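Endonuclease/exonuclease/phosphatase (Beutenbergia cavernae DSM 12333, PDB 4RUW) is of unknown specific function but joins a DNase I-like endonuclease/exonuclease/phosphatase domain to an Ig-like domain and carries a zinc ion. Local coordinates at residues 81-86 with 312-317; 238-243 with 295-300; 266-271 with 364-369. All blocks are in the same frame, centred on the assembly; numbering follows the deposited sequence.

Contact 1 (81-86 with 312-317); sequences AAVIRA and SLVDRF
Val83, in the middle of helix 77-87, faces the irregular loop 312-317, and its CA comes within 6.1 Å of the CA of Val314. No hydrogen bond joins the two segments directly. Val83 carries the contact with both methyls. CG1 lies anti to the backbone N (chi1 168°) and rests against the hydroxyl of Ser312, 3.4 Å from its OG. CG2 meets Asp315 instead, whose CB is 3.7 Å away. The side chains of Val83 and Asp315 cross at about a right angle, and it is the methylene of the aspartate that touches, not its carboxylate. One turn on, Ala86 meets Val314 more loosely. Its CB is 4.1 Å from CG1 and 4.2 Å from CG2 of Val314, so the single methyl sits against both branches of the valine.

The polar ends of Ser312 and Asp315 both bond to the same helix. Ser312 OG is hydrogen-bonded to Glu87, and Asp315 forms a salt bridge with Arg79. The loop is thus held at two points about two turns apart on the helix, with Val83 between them. Helix 77-87 packs through Val83 on Met59 and Trp61 of strand 55-62, and the loop that follows edge strand 304-311 lies against the same side chain, in the layered alpha/beta sandwich of the DNase I-like fold.

Contact 2 (238-243 with 295-300); sequences IWTTDV and IDYVFA
Tyr297 gives its hydroxyl proton to the backbone of the loop 238-243, with a hydrogen bond from OH to Ile238 O of 2.7 Å. The C=O...donor angle is 135°, and the hydroxyl oxygen is tilted 32° from the carbonyl plane. The carbonyl oxygen lies at the edge of the tyrosine ring, in its plane, on the CE2 side. Thr240 comes to the ring edge from the CE1 side, also in its plane. Its CG2 is 3.4 Å from OH and 3.9 Å from CE1 of Tyr297, so the tip of the ring fits between a carbonyl and a methyl. Thr240 CG2 lies anti to its own carbonyl carbon, beside the backbone N, which puts this methyl at the tyrosine edge. Ile238 CG1 adds a looser apolar contact, 4.3 Å from Tyr297 CE2.

A second group forms around Ile295. Its CG2 lies 3.6 Å from Ile238 O and 3.8 Å from Trp239 CD1, at the edge of the indole and near its plane. The indole is backed within its own loop by Val243, whose CG2 stands 3.6 Å above the centre of the Trp239 ring.

Further out, Asn252 and Asn251 bind Asp242 N and Thr241 O. Tyr297 is fixed through strand 296-300, which runs antiparallel between strands 230-233 and 264-265. Helix 251-260 covers the face that bears Tyr297 and Phe299, while Asp296 and Val298 point the other way, to strand 55-62.

Contact 3 (266-271 with 364-369); sequences TWRQVN and SVCKNR
Arg268 lays the edge of its guanidinium against the side-chain oxygen of Asn368. NH1 and NH2 both bond to that one atom, end-on: Asn368 OD1 is 2.9 Å from Arg268 NH1 and 2.8 Å from Arg268 NH2. The oxygen lies in the guanidinium plane. The amide is turned, with the two planes 60° apart, and both nitrogens approach OD1 from the same face of the amide. NH2 is tilted modestly from the carbonyl plane, whereas NH1 stands well above it. The arginine reaches Asn368 with a chain extended from CG to NE. Its positive charge would be expected to polarise the amide.

This is a domain interface. The short, weakly bonded helix at about 266-270 belongs to the DNase I-like domain, and strand 364-367 to the Ig-like domain. The axes of these short segments cross at 96° and approach to 10.2 Å. In the conformer given, Cys366, the disulfide partner of Cys404, has SG over one face of the guanidinium. Two conformers were deposited for this cysteine, so the closeness of that approach is doubtful.

Gln269 makes the second link. Its chain bends at chi2 (-53°), and OE1 accepts a bond of 2.7 Å from Ser364 OG, in the amide plane and on a lone pair. A water donates to Ser364 OG at 2.9 Å and accepts a weak bond from Gln269 NE2.

Contacts 2 and 3 touch, and their centres are 11 Å apart. Thr266 OG1 lies 2.7 Å from Val298 O, and Thr240 O lies 2.9 Å from Asn368 ND2. Both are probable hydrogen bonds. Thr240 CB also packs 3.6 Å from Arg268 NH1, so the loop of contact 2 adjoins the interface with the Ig-like domain. Contacts 1 and 2 both lie in the DNase I-like domain, but contact 1 stands apart. Its centre is 22 Å from that of contact 2 and 26 Å from that of contact 3, and it touches neither. Along the chain, both segments of contact 2 fall between those of contact 1. None of the six segments includes a ligand of the zinc ion, which is held by His98, Asp100, His107 and His137.

Contact 1 (81-86 with 312-317)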
ATOM      1  N   ALA A  81      10.967  -8.968  16.088  1.00 12.70           N
ATOM      2  CA  ALA A  81      11.026  -7.799  16.949  1.00 13.22           C
ATOM      3  C   ALA A  81      12.319  -7.014  16.772  1.00 12.43           C
ATOM      4  O   ALA A  81      12.316  -5.793  16.825  1.00 13.16           O
ATOM      5  CB  ALA A  81      10.841  -8.206  18.395  1.00 13.99           C
ATOM      6  N   ALA A  82      13.430  -7.717  16.575  1.00 12.77           N
ATOM      7  CA  ALA A  82      14.719  -7.042  16.427  1.00 13.31           C
ATOM      8  C   ALA A  82      14.744  -6.171  15.169  1.00 13.07           C
ATOM      9  O   ALA A  82      15.327  -5.091  15.167  1.00 14.20           O
ATOM     10  CB  ALA A  82      15.866  -8.045  16.419  1.00 14.54           C
ATOM     11  N   VAL A  83      14.101  -6.634  14.101  1.00 13.14           N
ATOM     12  CA  VAL A  83      14.016  -5.839  12.880  1.00 13.17           C
ATOM     13  C   VAL A  83      13.156  -4.593  13.111  1.00 12.70           C
ATOM     14  O   VAL A  83      13.547  -3.480  12.748  1.00 13.70           O
ATOM     15  CB  VAL A  83      13.464  -6.659  11.701  1.00 13.07           C
ATOM     16  CG1 VAL A  83      13.112  -5.748  10.529  1.00 14.92           C
ATOM     17  CG2 VAL A  83      14.473  -7.720  11.276  1.00 13.63           C
ATOM     18  N   ILE A  84      11.986  -4.774  13.722  1.00 12.61           N
ATOM     19  CA  ILE A  84      11.135  -3.635  14.048  1.00 13.11           C
ATOM     20  C   ILE A  84      11.880  -2.621  14.922  1.00 12.95           C
ATOM     21  O   ILE A  84      11.847  -1.426  14.655  1.00 13.60           O
ATOM     22  CB  ILE A  84       9.815  -4.084  14.706  1.00 13.31           C
ATOM     23  CG1 ILE A  84       9.015  -4.970  13.742  1.00 14.48           C
ATOM     24  CG2 ILE A  84       9.009  -2.876  15.165  1.00 14.14           C
ATOM     25  CD1 ILE A  84       7.844  -5.701  14.380  1.00 14.48           C
ATOM     26  N   ARG A  85      12.571  -3.108  15.950  1.00 13.39           N
ATOM     27  CA  ARG A  85      13.329  -2.248  16.851  1.00 14.41           C
ATOM     28  C   ARG A  85      14.372  -1.427  16.096  1.00 14.16           C
ATOM     29  O   ARG A  85      14.530  -0.231  16.340  1.00 15.46           O
ATOM     30  CB  ARG A  85      14.010  -3.125  17.907  1.00 17.01           C
ATOM     31  CG  ARG A  85      14.716  -2.398  19.028  1.00 20.13           C
ATOM     32  CD  ARG A  85      15.298  -3.406  20.045  1.00 20.16           C
ATOM     33  NE  ARG A  85      14.266  -4.282  20.609  1.00 20.29           N
ATOM     34  CZ  ARG A  85      14.208  -5.602  20.437  1.00 19.53           C
ATOM     35  NH1 ARG A  85      15.138  -6.235  19.733  1.00 18.86           N
ATOM     36  NH2 ARG A  85      13.213  -6.297  20.978  1.00 21.44           N
ATOM     37  N   ALA A  86      15.076  -2.070  15.172  1.00 13.78           N
ATOM     38  CA  ALA A  86      16.124  -1.404  14.408  1.00 14.55           C
ATOM     39  C   ALA A  86      15.555  -0.347  13.468  1.00 14.00           C
ATOM     40  O   ALA A  86      16.147   0.711  13.289  1.00 15.95           O
ATOM     41  CB  ALA A  86      16.934  -2.421  13.628  1.00 15.92           C
ATOM     42  N   SER A 312      13.328  -3.415   4.301  1.00 13.02           N
ATOM     43  CA  SER A 312      14.198  -3.737   5.416  1.00 13.59           C
ATOM     44  C   SER A 312      15.118  -4.891   5.076  1.00 13.16           C
ATOM     45  O   SER A 312      14.660  -5.987   4.732  1.00 13.86           O
ATOM     46  CB  SER A 312      13.393  -4.076   6.660  1.00 15.50           C
ATOM     47  OG  SER A 312      14.264  -4.243   7.759  1.00 17.19           O
ATOM     48  N   LEU A 313      16.421  -4.639   5.182  1.00 14.65           N
ATOM     49  CA  LEU A 313      17.435  -5.656   4.942  1.00 15.31           C
ATOM     50  C   LEU A 313      18.285  -5.885   6.199  1.00 15.87           C
ATOM     51  O   LEU A 313      19.375  -6.452   6.128  1.00 18.79           O
ATOM     52  CB  LEU A 313      18.310  -5.284   3.742  1.00 16.45           C
ATOM     53  CG  LEU A 313      17.555  -5.087   2.421  1.00 17.59           C
ATOM     54  CD1 LEU A 313      18.506  -4.617   1.331  1.00 19.45           C
ATOM     55  CD2 LEU A 313      16.860  -6.362   1.985  1.00 17.57           C
ATOM     56  N   VAL A 314      17.769  -5.459   7.348  1.00 16.61           N
ATOM     57  CA  VAL A 314      18.412  -5.731   8.637  1.00 17.75           C
ATOM     58  C   VAL A 314      18.611  -7.242   8.844  1.00 17.54           C
ATOM     59  O   VAL A 314      19.675  -7.695   9.276  1.00 18.54           O
ATOM     60  CB  VAL A 314      17.576  -5.123   9.804  1.00 18.70           C
ATOM     61  CG1 VAL A 314      18.187  -5.463  11.149  1.00 20.43           C
ATOM     62  CG2 VAL A 314      17.458  -3.614   9.641  1.00 20.59           C
ATOM     63  N   ASP A 315      17.583  -8.017   8.524  1.00 15.40           N
ATOM     64  CA  ASP A 315      17.622  -9.470   8.666  1.00 15.19           C
ATOM     65  C   ASP A 315      16.642 -10.000   7.639  1.00 14.49           C
ATOM     66  O   ASP A 315      15.519 -10.398   7.968  1.00 15.21           O
ATOM     67  CB  ASP A 315      17.179  -9.869  10.074  1.00 16.02           C
ATOM     68  CG  ASP A 315      17.530 -11.302  10.432  1.00 16.55           C
ATOM     69  OD1 ASP A 315      18.089 -12.041   9.594  1.00 16.97           O
ATOM     70  OD2 ASP A 315      17.246 -11.679  11.585  1.00 16.19           O
ATOM     71  N   ARG A 316      17.049  -9.957   6.374  1.00 14.27           N
ATOM     72  CA  ARG A 316      16.113 -10.180   5.281  1.00 14.99           C
ATOM     73  C   ARG A 316      15.455 -11.560   5.305  1.00 14.06           C
ATOM     74  O   ARG A 316      14.326 -11.712   4.844  1.00 14.91           O
ATOM     75  CB  ARG A 316      16.773  -9.912   3.926  1.00 15.91           C
ATOM     76  CG  ARG A 316      17.726 -10.997   3.465  1.00 17.64           C
ATOM     77  CD  ARG A 316      18.552 -10.536   2.269  1.00 19.18           C
ATOM     78  NE  ARG A 316      19.469  -9.467   2.657  1.00 20.53           N
ATOM     79  CZ  ARG A 316      20.158  -8.720   1.802  1.00 21.71           C
ATOM     80  NH1 ARG A 316      20.022  -8.907   0.496  1.00 23.25           N
ATOM     81  NH2 ARG A 316      20.973  -7.777   2.251  1.00 23.06           N
ATOM     82  N   PHE A 317      16.141 -12.559   5.858  1.00 13.66           N
ATOM     83  CA  PHE A 317      15.597 -13.914   5.861  1.00 14.32           C
ATOM     84  C   PHE A 317      14.726 -14.229   7.069  1.00 14.00           C
ATOM     85  O   PHE A 317      14.352 -15.376   7.279  1.00 15.31           O
ATOM     86  CB  PHE A 317      16.701 -14.955   5.648  1.00 15.95           C
ATOM     87  CG  PHE A 317      17.377 -14.818   4.314  1.00 16.93           C
ATOM     88  CD1 PHE A 317      16.647 -14.985   3.147  1.00 18.92           C
ATOM     89  CD2 PHE A 317      18.720 -14.499   4.217  1.00 19.11           C
ATOM     90  CE1 PHE A 317      17.243 -14.845   1.913  1.00 20.77           C
ATOM     91  CE2 PHE A 317      19.322 -14.359   2.979  1.00 21.52           C
ATOM     92  CZ  PHE A 317      18.578 -14.528   1.828  1.00 21.22           C
TER

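Contact 2 (238-243 with 295-300)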
ATOM      1  N   ILE A 238      -1.371  -7.913  -4.833  1.00 11.89           N
ATOM      2  CA  ILE A 238      -1.510  -7.521  -6.227  1.00 12.20           C
ATOM      3  C   ILE A 238      -0.265  -6.773  -6.660  1.00 11.54           C
ATOM      4  O   ILE A 238       0.304  -6.011  -5.877  1.00 12.10           O
ATOM      5  CB  ILE A 238      -2.776  -6.637  -6.465  1.00 13.54           C
ATOM      6  CG1 ILE A 238      -2.717  -5.332  -5.656  1.00 14.27           C
ATOM      7  CG2 ILE A 238      -4.031  -7.430  -6.161  1.00 15.21           C
ATOM      8  CD1 ILE A 238      -3.865  -4.373  -5.970  1.00 17.23           C
ATOM      9  N   TRP A 239       0.168  -7.005  -7.894  1.00 11.85           N
ATOM     10  CA  TRP A 239       1.134  -6.118  -8.522  1.00 11.49           C
ATOM     11  C   TRP A 239       0.426  -4.815  -8.888  1.00 11.87           C
ATOM     12  O   TRP A 239      -0.799  -4.709  -8.791  1.00 12.75           O
ATOM     13  CB  TRP A 239       1.652  -6.702  -9.821  1.00 12.26           C
ATOM     14  CG  TRP A 239       2.385  -8.000  -9.770  1.00 12.76           C
ATOM     15  CD1 TRP A 239       2.590  -8.828  -8.697  1.00 13.06           C
ATOM     16  CD2 TRP A 239       3.038  -8.607 -10.885  1.00 12.80           C
ATOM     17  NE1 TRP A 239       3.335  -9.928  -9.096  1.00 13.60           N
ATOM     18  CE2 TRP A 239       3.617  -9.808 -10.435  1.00 13.83           C
ATOM     19  CE3 TRP A 239       3.176  -8.247 -12.231  1.00 14.31           C
ATOM     20  CZ2 TRP A 239       4.327 -10.655 -11.284  1.00 14.75           C
ATOM     21  CZ3 TRP A 239       3.874  -9.078 -13.070  1.00 14.68           C
ATOM     22  CH2 TRP A 239       4.441 -10.273 -12.597  1.00 15.31           C
ATOM     23  N   THR A 240       1.182  -3.830  -9.359  1.00 11.84           N
ATOM     24  CA  THR A 240       0.558  -2.615  -9.862  1.00 12.08           C
ATOM     25  C   THR A 240       0.010  -2.777 -11.280  1.00 11.96           C
ATOM     26  O   THR A 240      -0.853  -1.995 -11.693  1.00 12.88           O
ATOM     27  CB  THR A 240       1.507  -1.410  -9.833  1.00 12.81           C
ATOM     28  OG1 THR A 240       2.670  -1.719 -10.602  1.00 13.29           O
ATOM     29  CG2 THR A 240       1.907  -1.070  -8.407  1.00 13.58           C
ATOM     30  N   THR A 241       0.492  -3.780 -12.014  1.00 12.27           N
ATOM     31  CA  THR A 241       0.053  -3.997 -13.390  1.00 13.09           C
ATOM     32  C   THR A 241      -0.350  -5.456 -13.589  1.00 12.34           C
ATOM     33  O   THR A 241       0.077  -6.342 -12.840  1.00 13.13           O
ATOM     34  CB  THR A 241       1.145  -3.645 -14.420  1.00 15.01           C
ATOM     35  OG1 THR A 241       2.337  -4.394 -14.142  1.00 15.30           O
ATOM     36  CG2 THR A 241       1.442  -2.155 -14.417  1.00 16.94           C
ATOM     37  N   ASP A 242      -1.166  -5.703 -14.605  1.00 13.20           N
ATOM     38  CA  ASP A 242      -1.670  -7.044 -14.869  1.00 13.75           C
ATOM     39  C   ASP A 242      -0.525  -8.044 -15.016  1.00 14.12           C
ATOM     40  O   ASP A 242       0.458  -7.785 -15.712  1.00 14.86           O
ATOM     41  CB  ASP A 242      -2.497  -7.053 -16.152  1.00 14.67           C
ATOM     42  CG  ASP A 242      -3.773  -6.232 -16.046  1.00 15.67           C
ATOM     43  OD1 ASP A 242      -4.208  -5.885 -14.923  1.00 15.64           O
ATOM     44  OD2 ASP A 242      -4.360  -5.944 -17.112  1.00 18.59           O
ATOM     45  N   VAL A 243      -0.664  -9.199 -14.373  1.00 14.80           N
ATOM     46  CA  VAL A 243       0.333 -10.252 -14.495  1.00 15.52           C
ATOM     47  C   VAL A 243       0.200 -10.867 -15.884  1.00 16.50           C
ATOM     48  O   VAL A 243      -0.850 -11.397 -16.221  1.00 17.71           O
ATOM     49  CB  VAL A 243       0.120 -11.330 -13.412  1.00 16.22           C
ATOM     50  CG1 VAL A 243       1.093 -12.481 -13.593  1.00 17.53           C
ATOM     51  CG2 VAL A 243       0.267 -10.726 -12.024  1.00 17.01           C
ATOM     52  N   ILE A 295       4.229  -6.396  -3.582  1.00 11.09           N
ATOM     53  CA  ILE A 295       2.826  -6.665  -3.271  1.00 11.47           C
ATOM     54  C   ILE A 295       2.441  -6.194  -1.872  1.00 10.90           C
ATOM     55  O   ILE A 295       1.281  -6.351  -1.466  1.00 12.25           O
ATOM     56  CB  ILE A 295       2.469  -8.168  -3.462  1.00 12.78           C
ATOM     57  CG1 ILE A 295       3.310  -9.055  -2.540  1.00 13.65           C
ATOM     58  CG2 ILE A 295       2.613  -8.592  -4.928  1.00 13.59           C
ATOM     59  CD1 ILE A 295       2.873 -10.510  -2.543  1.00 15.73           C
ATOM     60  N   ASP A 296       3.403  -5.634  -1.143  1.00 11.11           N
ATOM     61  CA  ASP A 296       3.175  -5.027   0.165  1.00 11.19           C
ATOM     62  C   ASP A 296       3.324  -3.527  -0.038  1.00 11.14           C
ATOM     63  O   ASP A 296       4.304  -3.088  -0.629  1.00 12.11           O
ATOM     64  CB  ASP A 296       4.226  -5.504   1.158  1.00 12.19           C
ATOM     65  CG  ASP A 296       4.145  -7.000   1.445  1.00 12.84           C
ATOM     66  OD1 ASP A 296       4.731  -7.811   0.690  1.00 13.90           O
ATOM     67  OD2 ASP A 296       3.522  -7.374   2.463  1.00 15.22           O
ATOM     68  N   TYR A 297       2.341  -2.755   0.430  1.00 10.82           N
ATOM     69  CA  TYR A 297       2.258  -1.343   0.100  1.00 10.95           C
ATOM     70  C   TYR A 297       2.004  -0.479   1.326  1.00 10.04           C
ATOM     71  O   TYR A 297       1.396  -0.923   2.309  1.00 11.03           O
ATOM     72  CB  TYR A 297       1.077  -1.096  -0.844  1.00 11.98           C
ATOM     73  CG  TYR A 297       1.148  -1.741  -2.205  1.00 10.65           C
ATOM     74  CD1 TYR A 297       1.611  -1.033  -3.306  1.00 11.69           C
ATOM     75  CD2 TYR A 297       0.706  -3.039  -2.403  1.00 11.56           C
ATOM     76  CE1 TYR A 297       1.648  -1.601  -4.559  1.00 11.91           C
ATOM     77  CE2 TYR A 297       0.734  -3.616  -3.655  1.00 11.57           C
ATOM     78  CZ  TYR A 297       1.212  -2.893  -4.731  1.00 11.10           C
ATOM     79  OH  TYR A 297       1.234  -3.437  -5.992  1.00 11.73           O
ATOM     80  N   VAL A 298       2.411   0.784   1.224  1.00 10.46           N
ATOM     81  CA  VAL A 298       1.922   1.842   2.096  1.00 10.93           C
ATOM     82  C   VAL A 298       1.336   2.926   1.204  1.00 10.54           C
ATOM     83  O   VAL A 298       2.065   3.553   0.430  1.00 11.65           O
ATOM     84  CB  VAL A 298       3.043   2.421   2.997  1.00 12.10           C
ATOM     85  CG1 VAL A 298       2.489   3.563   3.841  1.00 13.75           C
ATOM     86  CG2 VAL A 298       3.635   1.326   3.863  1.00 13.06           C
ATOM     87  N   PHE A 299       0.025   3.116   1.293  1.00 10.96           N
ATOM     88  CA  PHE A 299      -0.668   4.189   0.590  1.00 11.07           C
ATOM     89  C   PHE A 299      -0.974   5.310   1.572  1.00 11.28           C
ATOM     90  O   PHE A 299      -1.276   5.046   2.740  1.00 12.39           O
ATOM     91  CB  PHE A 299      -1.975   3.677  -0.025  1.00 11.72           C
ATOM     92  CG  PHE A 299      -1.781   2.857  -1.270  1.00 11.73           C
ATOM     93  CD1 PHE A 299      -1.700   3.479  -2.512  1.00 13.33           C
ATOM     94  CD2 PHE A 299      -1.686   1.473  -1.214  1.00 13.66           C
ATOM     95  CE1 PHE A 299      -1.520   2.749  -3.671  1.00 14.84           C
ATOM     96  CE2 PHE A 299      -1.503   0.733  -2.381  1.00 14.50           C
ATOM     97  CZ  PHE A 299      -1.412   1.377  -3.604  1.00 14.61           C
ATOM     98  N   ALA A 300      -0.899   6.553   1.107  1.00 11.40           N
ATOM     99  CA  ALA A 300      -1.150   7.703   1.979  1.00 11.83           C
ATOM    100  C   ALA A 300      -2.126   8.670   1.314  1.00 11.25           C
ATOM    101  O   ALA A 300      -2.174   8.772   0.087  1.00 12.23           O
ATOM    102  CB  ALA A 300       0.149   8.416   2.341  1.00 13.19           C
TER

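Contact 3 (266-271 with 364-369)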
ATOM      1  N   THR A 266       3.157   5.168  -1.802  1.00 11.06           N
ATOM      2  CA  THR A 266       4.251   5.986  -1.301  1.00 11.25           C
ATOM      3  C   THR A 266       5.615   5.542  -1.834  1.00 11.13           C
ATOM      4  O   THR A 266       6.427   6.382  -2.205  1.00 11.91           O
ATOM      5  CB  THR A 266       4.260   6.102   0.238  1.00 11.91           C
ATOM      6  OG1 THR A 266       4.455   4.815   0.832  1.00 12.27           O
ATOM      7  CG2 THR A 266       2.943   6.729   0.738  1.00 12.45           C
ATOM      8  N   TRP A 267       5.842   4.230  -1.911  1.00 10.97           N
ATOM      9  CA  TRP A 267       7.101   3.732  -2.445  1.00 11.07           C
ATOM     10  C   TRP A 267       7.387   4.326  -3.819  1.00 11.04           C
ATOM     11  O   TRP A 267       8.489   4.799  -4.102  1.00 12.10           O
ATOM     12  CB  TRP A 267       7.066   2.207  -2.558  1.00 11.39           C
ATOM     13  CG  TRP A 267       8.365   1.661  -3.094  1.00 10.80           C
ATOM     14  CD1 TRP A 267       8.710   1.480  -4.412  1.00 10.86           C
ATOM     15  CD2 TRP A 267       9.505   1.260  -2.319  1.00 11.07           C
ATOM     16  NE1 TRP A 267       9.993   0.980  -4.494  1.00 11.41           N
ATOM     17  CE2 TRP A 267      10.499   0.840  -3.230  1.00 10.91           C
ATOM     18  CE3 TRP A 267       9.770   1.204  -0.948  1.00 11.64           C
ATOM     19  CZ2 TRP A 267      11.747   0.387  -2.803  1.00 11.30           C
ATOM     20  CZ3 TRP A 267      11.002   0.738  -0.532  1.00 12.59           C
ATOM     21  CH2 TRP A 267      11.973   0.335  -1.452  1.00 12.06           C
ATOM     22  N   ARG A 268       6.373   4.299  -4.678  1.00 11.06           N
ATOM     23  CA  ARG A 268       6.519   4.689  -6.063  1.00 12.54           C
ATOM     24  C   ARG A 268       6.739   6.195  -6.240  1.00 13.07           C
ATOM     25  O   ARG A 268       7.188   6.631  -7.295  1.00 13.94           O
ATOM     26  CB  ARG A 268       5.261   4.218  -6.782  1.00 16.68           C
ATOM     27  CG  ARG A 268       5.261   4.282  -8.264  1.00 19.63           C
ATOM     28  CD  ARG A 268       3.951   3.688  -8.754  1.00 21.71           C
ATOM     29  NE  ARG A 268       4.007   3.482 -10.182  1.00 23.57           N
ATOM     30  CZ  ARG A 268       3.176   2.698 -10.853  1.00 19.85           C
ATOM     31  NH1 ARG A 268       2.189   2.056 -10.221  1.00 19.02           N
ATOM     32  NH2 ARG A 268       3.325   2.585 -12.163  1.00 22.84           N
ATOM     33  N   GLN A 269       6.438   6.992  -5.217  1.00 12.43           N
ATOM     34  CA  GLN A 269       6.703   8.427  -5.281  1.00 13.51           C
ATOM     35  C   GLN A 269       8.196   8.717  -5.168  1.00 12.72           C
ATOM     36  O   GLN A 269       8.685   9.674  -5.768  1.00 15.01           O
ATOM     37  CB  GLN A 269       5.979   9.188  -4.165  1.00 13.52           C
ATOM     38  CG  GLN A 269       4.492   8.929  -4.038  1.00 14.48           C
ATOM     39  CD  GLN A 269       3.742   9.126  -5.336  1.00 14.59           C
ATOM     40  OE1 GLN A 269       3.699  10.224  -5.883  1.00 16.29           O
ATOM     41  NE2 GLN A 269       3.132   8.053  -5.830  1.00 16.26           N
ATOM     42  N   VAL A 270       8.913   7.907  -4.385  1.00 11.77           N
ATOM     43  CA  VAL A 270      10.294   8.225  -4.034  1.00 11.77           C
ATOM     44  C   VAL A 270      11.325   7.226  -4.544  1.00 11.77           C
ATOM     45  O   VAL A 270      12.512   7.538  -4.562  1.00 13.31           O
ATOM     46  CB  VAL A 270      10.495   8.397  -2.503  1.00 12.96           C
ATOM     47  CG1 VAL A 270       9.861   9.690  -2.012  1.00 15.86           C
ATOM     48  CG2 VAL A 270       9.995   7.180  -1.734  1.00 13.50           C
ATOM     49  N   ASN A 271      10.892   6.031  -4.943  1.00 11.61           N
ATOM     50  CA  ASN A 271      11.803   4.955  -5.343  1.00 11.77           C
ATOM     51  C   ASN A 271      11.308   4.307  -6.624  1.00 11.64           C
ATOM     52  O   ASN A 271      10.130   4.404  -6.962  1.00 12.59           O
ATOM     53  CB  ASN A 271      11.847   3.855  -4.278  1.00 12.43           C
ATOM     54  CG  ASN A 271      12.450   4.314  -2.957  1.00 12.74           C
ATOM     55  OD1 ASN A 271      13.382   5.110  -2.919  1.00 14.31           O
ATOM     56  ND2 ASN A 271      11.927   3.781  -1.857  1.00 13.01           N
ATOM     57  N   SER A 364       1.590  14.537  -9.177  1.00 12.93           N
ATOM     58  CA  SER A 364       2.217  13.226  -9.253  1.00 13.37           C
ATOM     59  C   SER A 364       1.658  12.498 -10.473  1.00 13.12           C
ATOM     60  O   SER A 364       0.443  12.301 -10.581  1.00 14.59           O
ATOM     61  CB  SER A 364       1.927  12.421  -7.985  1.00 14.19           C
ATOM     62  OG  SER A 364       2.386  11.081  -8.115  1.00 15.55           O
ATOM     63  N   VAL A 365       2.536  12.122 -11.396  1.00 12.66           N
ATOM     64  CA  VAL A 365       2.121  11.561 -12.668  1.00 12.92           C
ATOM     65  C   VAL A 365       2.740  10.186 -12.807  1.00 12.61           C
ATOM     66  O   VAL A 365       3.955  10.008 -12.644  1.00 13.09           O
ATOM     67  CB  VAL A 365       2.533  12.458 -13.843  1.00 14.35           C
ATOM     68  CG1 VAL A 365       2.040  11.878 -15.158  1.00 15.54           C
ATOM     69  CG2 VAL A 365       1.979  13.841 -13.643  1.00 15.37           C
ATOM     70  N   CYS A 366       1.899   9.221 -13.146  0.57 13.22           N
ATOM     71  CA  CYS A 366       2.326   7.840 -13.169  0.57 13.60           C
ATOM     72  C   CYS A 366       1.901   7.127 -14.439  0.57 12.91           C
ATOM     73  O   CYS A 366       0.713   7.078 -14.763  0.57 14.79           O
ATOM     74  CB  CYS A 366       1.741   7.119 -11.962  0.57 15.76           C
ATOM     75  SG  CYS A 366       1.921   5.353 -12.050  0.57 17.58           S
ATOM     76  N   LYS A 367       2.882   6.589 -15.159  1.00 13.25           N
ATOM     77  CA  LYS A 367       2.618   5.676 -16.261  1.00 13.30           C
ATOM     78  C   LYS A 367       2.546   4.273 -15.666  1.00 13.82           C
ATOM     79  O   LYS A 367       3.545   3.749 -15.165  1.00 14.67           O
ATOM     80  CB  LYS A 367       3.722   5.740 -17.316  1.00 14.70           C
ATOM     81  CG  LYS A 367       3.562   4.675 -18.397  1.00 15.47           C
ATOM     82  CD  LYS A 367       4.692   4.708 -19.413  1.00 16.60           C
ATOM     83  CE  LYS A 367       4.608   3.527 -20.363  1.00 17.28           C
ATOM     84  NZ  LYS A 367       5.741   3.506 -21.334  1.00 17.67           N
ATOM     85  N   ASN A 368       1.363   3.672 -15.699  1.00 14.33           N
ATOM     86  CA  ASN A 368       1.180   2.361 -15.095  1.00 14.33           C
ATOM     87  C   ASN A 368       1.025   1.306 -16.171  1.00 15.91           C
ATOM     88  O   ASN A 368      -0.037   0.710 -16.342  1.00 18.35           O
ATOM     89  CB  ASN A 368      -0.008   2.359 -14.138  1.00 14.45           C
ATOM     90  CG  ASN A 368       0.073   1.237 -13.132  1.00 13.91           C
ATOM     91  OD1 ASN A 368       1.158   0.915 -12.641  1.00 14.80           O
ATOM     92  ND2 ASN A 368      -1.060   0.615 -12.840  1.00 13.94           N
ATOM     93  N   ARG A 369       2.110   1.100 -16.902  1.00 15.74           N
ATOM     94  CA  ARG A 369       2.090   0.325 -18.125  1.00 18.81           C
ATOM     95  C   ARG A 369       3.490  -0.230 -18.326  1.00 18.56           C
ATOM     96  O   ARG A 369       4.475   0.487 -18.144  1.00 19.86           O
ATOM     97  CB  ARG A 369       1.706   1.277 -19.257  1.00 23.81           C
ATOM     98  CG  ARG A 369       1.527   0.707 -20.631  1.00 26.86           C
ATOM     99  CD  ARG A 369       0.995   1.818 -21.531  1.00 28.48           C
ATOM    100  NE  ARG A 369       1.052   1.473 -22.944  1.00 28.76           N
ATOM    101  CZ  ARG A 369      -0.011   1.219 -23.699  1.00 29.27           C
ATOM    102  NH1 ARG A 369      -1.229   1.270 -23.174  1.00 28.00           N
ATOM    103  NH2 ARG A 369       0.144   0.915 -24.983  1.00 31.68           N
TER
HETATM  104  O   HOH W   1       0.425   9.042  -7.746  1.00 19.00           O